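Local coordinates for Iron(3+)-hydroxamate-binding protein FhuD (Bacillus subtilis subsp. subtilis, PDB 3G9Q) that binds iron(3+)-hydroxamate complexes such as ferrichrome and hands them to the membrane-bound permease of an ABC importer, at residues Asp22-Thr30 with Phe250-Leu258. Numbering follows the deposited sequence.
Sequences DGYYGYFKT and FYFTDPISL
Pro255 lays its CD over the centre of the Tyr27 ring, 3.6 Å from the ring centroid and 8° off the ring normal, a CH-pi contact between the first turn of one helix and the flank of another. With CG anti to its carbonyl carbon (chi1 -75°), Tyr27 turns one ring face to this proline, while its CE1 approaches Asp254 CB obliquely at 3.4 Å. Because this ring is the surface on which Pro255 CD rests, an alanine at Tyr27 is likely to leave a gap beside Pro255 CD and Asp254 CB. Pro255 CB also touches Thr30 OG1, which donates to Gly26 O at 2.9 Å; the same carbonyl accepts from Thr30 N, so one residue grips it twice. Helix 25-31 belongs to the lobe with the parallel sheet, and the loop before helix 255-270 arrives from the lobe with the mixed sheet. As in other iron-siderophore and B12-binding proteins of this family, one long helix, here 118-143, bridges the two lobes; its Trp124 touches both Thr30 and Pro255. Asp254 is the N-cap of helix 255-270: OD2 takes Ser257 N from above the carboxylate plane, while OD1 receives Ser257 OG on its syn side. The same OD2 rests against Gly26 CA, where a CB would point toward the carboxylate and collide with it. Ile256 CD1 lies 3.6 Å from Gly26 CA and equally far from Lys29 CB. Toward the start of both segments, the Phe252 ring presents its edge to Gly23 CA and to Asp22 OD2, whose carboxylate plane stands 75° from the ring.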
ATOM      1  N   ASP A  22       5.697  -7.470   7.739  1.00 67.68           N
ATOM      2  CA  ASP A  22       5.084  -6.147   7.938  1.00 69.10           C
ATOM      3  C   ASP A  22       3.820  -5.879   7.122  1.00 63.68           C
ATOM      4  O   ASP A  22       2.832  -5.376   7.651  1.00 61.32           O
ATOM      5  CB  ASP A  22       6.107  -5.053   7.622  1.00 66.21           C
ATOM      6  CG  ASP A  22       6.992  -5.420   6.449  1.00 61.42           C
ATOM      7  OD1 ASP A  22       7.746  -6.408   6.585  1.00 77.35           O
ATOM      8  OD2 ASP A  22       6.939  -4.737   5.406  1.00 45.23           O
ATOM      9  N   GLY A  23       3.868  -6.212   5.835  1.00 56.98           N
ATOM     10  CA  GLY A  23       2.744  -5.978   4.947  1.00 49.20           C
ATOM     11  C   GLY A  23       1.422  -6.673   5.232  1.00 51.62           C
ATOM     12  O   GLY A  23       0.440  -6.422   4.521  1.00 51.79           O
ATOM     13  N   TYR A  24       1.377  -7.537   6.247  1.00 42.28           N
ATOM     14  CA  TYR A  24       0.142  -8.244   6.590  1.00 40.94           C
ATOM     15  C   TYR A  24      -0.463  -7.828   7.931  1.00 43.31           C
ATOM     16  O   TYR A  24      -1.616  -8.168   8.224  1.00 45.64           O
ATOM     17  CB  TYR A  24       0.359  -9.768   6.569  1.00 35.15           C
ATOM     18  CG  TYR A  24       0.724 -10.302   5.199  1.00 45.74           C
ATOM     19  CD1 TYR A  24       0.153  -9.744   4.044  1.00 53.03           C
ATOM     20  CD2 TYR A  24       1.635 -11.342   5.046  1.00 35.15           C
ATOM     21  CE1 TYR A  24       0.480 -10.197   2.771  1.00 46.68           C
ATOM     22  CE2 TYR A  24       1.968 -11.808   3.781  1.00 55.60           C
ATOM     23  CZ  TYR A  24       1.391 -11.231   2.644  1.00 56.91           C
ATOM     24  OH  TYR A  24       1.737 -11.672   1.385  1.00 53.24           O
ATOM     25  N   TYR A  25       0.299  -7.088   8.740  1.00 41.75           N
ATOM     26  CA  TYR A  25      -0.182  -6.638  10.052  1.00 36.65           C
ATOM     27  C   TYR A  25      -1.606  -6.081   9.998  1.00 38.72           C
ATOM     28  O   TYR A  25      -2.466  -6.491  10.784  1.00 38.25           O
ATOM     29  CB  TYR A  25       0.761  -5.582  10.647  1.00 32.47           C
ATOM     30  CG  TYR A  25       0.225  -4.968  11.913  1.00 26.28           C
ATOM     31  CD1 TYR A  25       0.206  -5.683  13.115  1.00 39.02           C
ATOM     32  CD2 TYR A  25      -0.349  -3.717  11.891  1.00 19.81           C
ATOM     33  CE1 TYR A  25      -0.386  -5.156  14.269  1.00 35.39           C
ATOM     34  CE2 TYR A  25      -0.935  -3.183  13.014  1.00 40.39           C
ATOM     35  CZ  TYR A  25      -0.959  -3.898  14.206  1.00 41.34           C
ATOM     36  OH  TYR A  25      -1.559  -3.324  15.317  1.00 48.42           O
ATOM     37  N   GLY A  26      -1.843  -5.151   9.071  1.00 33.82           N
ATOM     38  CA  GLY A  26      -3.164  -4.559   8.920  1.00 35.53           C
ATOM     39  C   GLY A  26      -4.290  -5.545   8.606  1.00 37.36           C
ATOM     40  O   GLY A  26      -5.458  -5.254   8.872  1.00 32.48           O
ATOM     41  N   TYR A  27      -3.948  -6.700   8.031  1.00 37.82           N
ATOM     42  CA  TYR A  27      -4.941  -7.731   7.694  1.00 48.73           C
ATOM     43  C   TYR A  27      -5.527  -8.382   8.943  1.00 48.68           C
ATOM     44  O   TYR A  27      -6.740  -8.542   9.067  1.00 46.04           O
ATOM     45  CB  TYR A  27      -4.332  -8.847   6.819  1.00 37.48           C
ATOM     46  CG  TYR A  27      -4.090  -8.461   5.381  1.00 40.68           C
ATOM     47  CD1 TYR A  27      -2.923  -7.813   5.012  1.00 35.39           C
ATOM     48  CD2 TYR A  27      -5.042  -8.703   4.401  1.00 30.50           C
ATOM     49  CE1 TYR A  27      -2.709  -7.410   3.716  1.00 30.86           C
ATOM     50  CE2 TYR A  27      -4.840  -8.300   3.094  1.00 24.81           C
ATOM     51  CZ  TYR A  27      -3.671  -7.654   2.756  1.00 38.49           C
ATOM     52  OH  TYR A  27      -3.442  -7.234   1.457  1.00 47.04           O
ATOM     53  N   PHE A  28      -4.644  -8.764   9.858  1.00 54.39           N
ATOM     54  CA  PHE A  28      -5.039  -9.418  11.091  1.00 48.43           C
ATOM     55  C   PHE A  28      -5.719  -8.393  11.994  1.00 50.51           C
ATOM     56  O   PHE A  28      -6.635  -8.729  12.743  1.00 46.80           O
ATOM     57  CB  PHE A  28      -3.801 -10.042  11.754  1.00 49.07           C
ATOM     58  CG  PHE A  28      -3.328 -11.319  11.082  1.00 47.87           C
ATOM     59  CD1 PHE A  28      -3.661 -12.559  11.602  1.00 46.60           C
ATOM     60  CD2 PHE A  28      -2.599 -11.279   9.899  1.00 53.05           C
ATOM     61  CE1 PHE A  28      -3.281 -13.735  10.950  1.00 43.31           C
ATOM     62  CE2 PHE A  28      -2.220 -12.453   9.246  1.00 43.92           C
ATOM     63  CZ  PHE A  28      -2.563 -13.675   9.772  1.00 47.00           C
ATOM     64  N   LYS A  29      -5.285  -7.138  11.909  1.00 44.35           N
ATOM     65  CA  LYS A  29      -5.893  -6.086  12.713  1.00 44.90           C
ATOM     66  C   LYS A  29      -7.351  -5.967  12.272  1.00 41.70           C
ATOM     67  O   LYS A  29      -8.259  -5.957  13.101  1.00 45.68           O
ATOM     68  CB  LYS A  29      -5.154  -4.751  12.517  1.00 48.26           C
ATOM     69  CG  LYS A  29      -5.626  -3.628  13.431  1.00 40.38           C
ATOM     70  CD  LYS A  29      -5.503  -4.011  14.879  1.00 38.73           C
ATOM     71  CE  LYS A  29      -6.455  -3.176  15.707  1.00 49.79           C
ATOM     72  NZ  LYS A  29      -6.632  -3.752  17.070  1.00 63.07           N
ATOM     73  N   THR A  30      -7.585  -5.894  10.966  1.00 35.09           N
ATOM     74  CA  THR A  30      -8.959  -5.797  10.481  1.00 51.25           C
ATOM     75  C   THR A  30      -9.794  -6.986  10.980  1.00 52.29           C
ATOM     76  O   THR A  30     -10.897  -6.804  11.496  1.00 53.33           O
ATOM     77  CB  THR A  30      -9.034  -5.744   8.935  1.00 43.34           C
ATOM     78  OG1 THR A  30      -8.275  -4.627   8.464  1.00 49.43           O
ATOM     79  CG2 THR A  30     -10.477  -5.570   8.474  1.00 42.39           C
ATOM     80  N   PHE A 250       2.267   4.593   1.488  1.00 37.37           N
ATOM     81  CA  PHE A 250       1.912   3.838   0.287  1.00 49.08           C
ATOM     82  C   PHE A 250       2.756   2.589   0.035  1.00 52.69           C
ATOM     83  O   PHE A 250       2.695   1.966  -1.032  1.00 40.85           O
ATOM     84  CB  PHE A 250       1.962   4.764  -0.921  1.00 38.26           C
ATOM     85  CG  PHE A 250       0.817   5.718  -0.978  1.00 40.02           C
ATOM     86  CD1 PHE A 250      -0.253   5.481  -1.835  1.00 31.09           C
ATOM     87  CD2 PHE A 250       0.791   6.837  -0.146  1.00 37.30           C
ATOM     88  CE1 PHE A 250      -1.341   6.350  -1.861  1.00 48.62           C
ATOM     89  CE2 PHE A 250      -0.284   7.719  -0.153  1.00 35.30           C
ATOM     90  CZ  PHE A 250      -1.358   7.482  -1.011  1.00 46.48           C
ATOM     91  N   TYR A 251       3.527   2.241   1.057  1.00 51.80           N
ATOM     92  CA  TYR A 251       4.400   1.089   1.075  1.00 47.61           C
ATOM     93  C   TYR A 251       3.568  -0.183   1.185  1.00 51.05           C
ATOM     94  O   TYR A 251       3.911  -1.196   0.589  1.00 51.98           O
ATOM     95  CB  TYR A 251       5.321   1.204   2.283  1.00 59.64           C
ATOM     96  CG  TYR A 251       6.609   0.443   2.162  1.00 78.13           C
ATOM     97  CD1 TYR A 251       6.635  -0.956   2.222  1.00 79.87           C
ATOM     98  CD2 TYR A 251       7.814   1.125   1.980  1.00 88.48           C
ATOM     99  CE1 TYR A 251       7.838  -1.656   2.104  1.00 81.40           C
ATOM    100  CE2 TYR A 251       9.014   0.442   1.860  1.00 93.68           C
ATOM    101  CZ  TYR A 251       9.022  -0.942   1.923  1.00 86.77           C
ATOM    102  OH  TYR A 251      10.224  -1.589   1.801  1.00 87.13           O
ATOM    103  N   PHE A 252       2.474  -0.132   1.945  1.00 54.80           N
ATOM    104  CA  PHE A 252       1.617  -1.307   2.119  1.00 54.04           C
ATOM    105  C   PHE A 252       0.296  -1.203   1.373  1.00 48.23           C
ATOM    106  O   PHE A 252      -0.089  -0.128   0.925  1.00 36.69           O
ATOM    107  CB  PHE A 252       1.301  -1.550   3.601  1.00 55.87           C
ATOM    108  CG  PHE A 252       2.473  -1.350   4.520  1.00 72.39           C
ATOM    109  CD1 PHE A 252       2.738  -0.096   5.054  1.00 70.29           C
ATOM    110  CD2 PHE A 252       3.318  -2.414   4.848  1.00 70.17           C
ATOM    111  CE1 PHE A 252       3.824   0.096   5.901  1.00 69.84           C
ATOM    112  CE2 PHE A 252       4.410  -2.228   5.696  1.00 58.14           C
ATOM    113  CZ  PHE A 252       4.663  -0.975   6.223  1.00 56.59           C
ATOM    114  N   THR A 253      -0.400  -2.332   1.266  1.00 39.51           N
ATOM    115  CA  THR A 253      -1.691  -2.392   0.593  1.00 42.41           C
ATOM    116  C   THR A 253      -2.668  -3.247   1.395  1.00 42.33           C
ATOM    117  O   THR A 253      -3.501  -3.946   0.827  1.00 49.55           O
ATOM    118  CB  THR A 253      -1.581  -3.005  -0.839  1.00 51.33           C
ATOM    119  OG1 THR A 253      -1.051  -4.340  -0.759  1.00 46.98           O
ATOM    120  CG2 THR A 253      -0.683  -2.151  -1.733  1.00 43.95           C
ATOM    121  N   ASP A 254      -2.555  -3.206   2.715  1.00 40.94           N
ATOM    122  CA  ASP A 254      -3.453  -3.968   3.577  1.00 45.40           C
ATOM    123  C   ASP A 254      -4.727  -3.126   3.734  1.00 44.43           C
ATOM    124  O   ASP A 254      -4.724  -1.937   3.422  1.00 44.74           O
ATOM    125  CB  ASP A 254      -2.796  -4.200   4.935  1.00 50.64           C
ATOM    126  CG  ASP A 254      -2.306  -2.906   5.561  1.00 56.96           C
ATOM    127  OD1 ASP A 254      -1.291  -2.355   5.071  1.00 46.97           O
ATOM    128  OD2 ASP A 254      -2.949  -2.436   6.525  1.00 52.97           O
ATOM    129  N   PRO A 255      -5.822  -3.724   4.234  1.00 49.43           N
ATOM    130  CA  PRO A 255      -7.124  -3.062   4.436  1.00 44.44           C
ATOM    131  C   PRO A 255      -7.087  -1.695   5.134  1.00 45.99           C
ATOM    132  O   PRO A 255      -7.824  -0.768   4.763  1.00 46.53           O
ATOM    133  CB  PRO A 255      -7.917  -4.093   5.234  1.00 37.03           C
ATOM    134  CG  PRO A 255      -7.371  -5.395   4.728  1.00 44.66           C
ATOM    135  CD  PRO A 255      -5.873  -5.126   4.688  1.00 45.29           C
ATOM    136  N   ILE A 256      -6.248  -1.568   6.157  1.00 44.77           N
ATOM    137  CA  ILE A 256      -6.132  -0.300   6.871  1.00 39.95           C
ATOM    138  C   ILE A 256      -5.396   0.755   6.043  1.00 44.26           C
ATOM    139  O   ILE A 256      -5.819   1.908   5.986  1.00 46.30           O
ATOM    140  CB  ILE A 256      -5.358  -0.451   8.176  1.00 34.50           C
ATOM    141  CG1 ILE A 256      -6.033  -1.494   9.054  1.00 33.79           C
ATOM    142  CG2 ILE A 256      -5.241   0.922   8.853  1.00 20.85           C
ATOM    143  CD1 ILE A 256      -5.207  -1.955  10.250  1.00 37.63           C
ATOM    144  N   SER A 257      -4.279   0.359   5.436  1.00 39.17           N
ATOM    145  CA  SER A 257      -3.482   1.269   4.629  1.00 41.45           C
ATOM    146  C   SER A 257      -4.259   1.729   3.401  1.00 46.19           C
ATOM    147  O   SER A 257      -4.181   2.899   3.000  1.00 36.72           O
ATOM    148  CB  SER A 257      -2.185   0.600   4.178  1.00 46.70           C
ATOM    149  OG  SER A 257      -1.279   0.436   5.252  1.00 44.10           O
ATOM    150  N   LEU A 258      -5.000   0.799   2.803  1.00 41.76           N
ATOM    151  CA  LEU A 258      -5.805   1.095   1.628  1.00 41.38           C
ATOM    152  C   LEU A 258      -6.839   2.157   1.987  1.00 43.82           C
ATOM    153  O   LEU A 258      -7.079   3.087   1.213  1.00 47.67           O
ATOM    154  CB  LEU A 258      -6.493  -0.178   1.109  1.00 38.44           C
ATOM    155  CG  LEU A 258      -5.600  -1.232   0.435  1.00 42.66           C
ATOM    156  CD1 LEU A 258      -6.436  -2.422  -0.010  1.00 35.52           C
ATOM    157  CD2 LEU A 258      -4.881  -0.606  -0.756  1.00 36.57           C
TER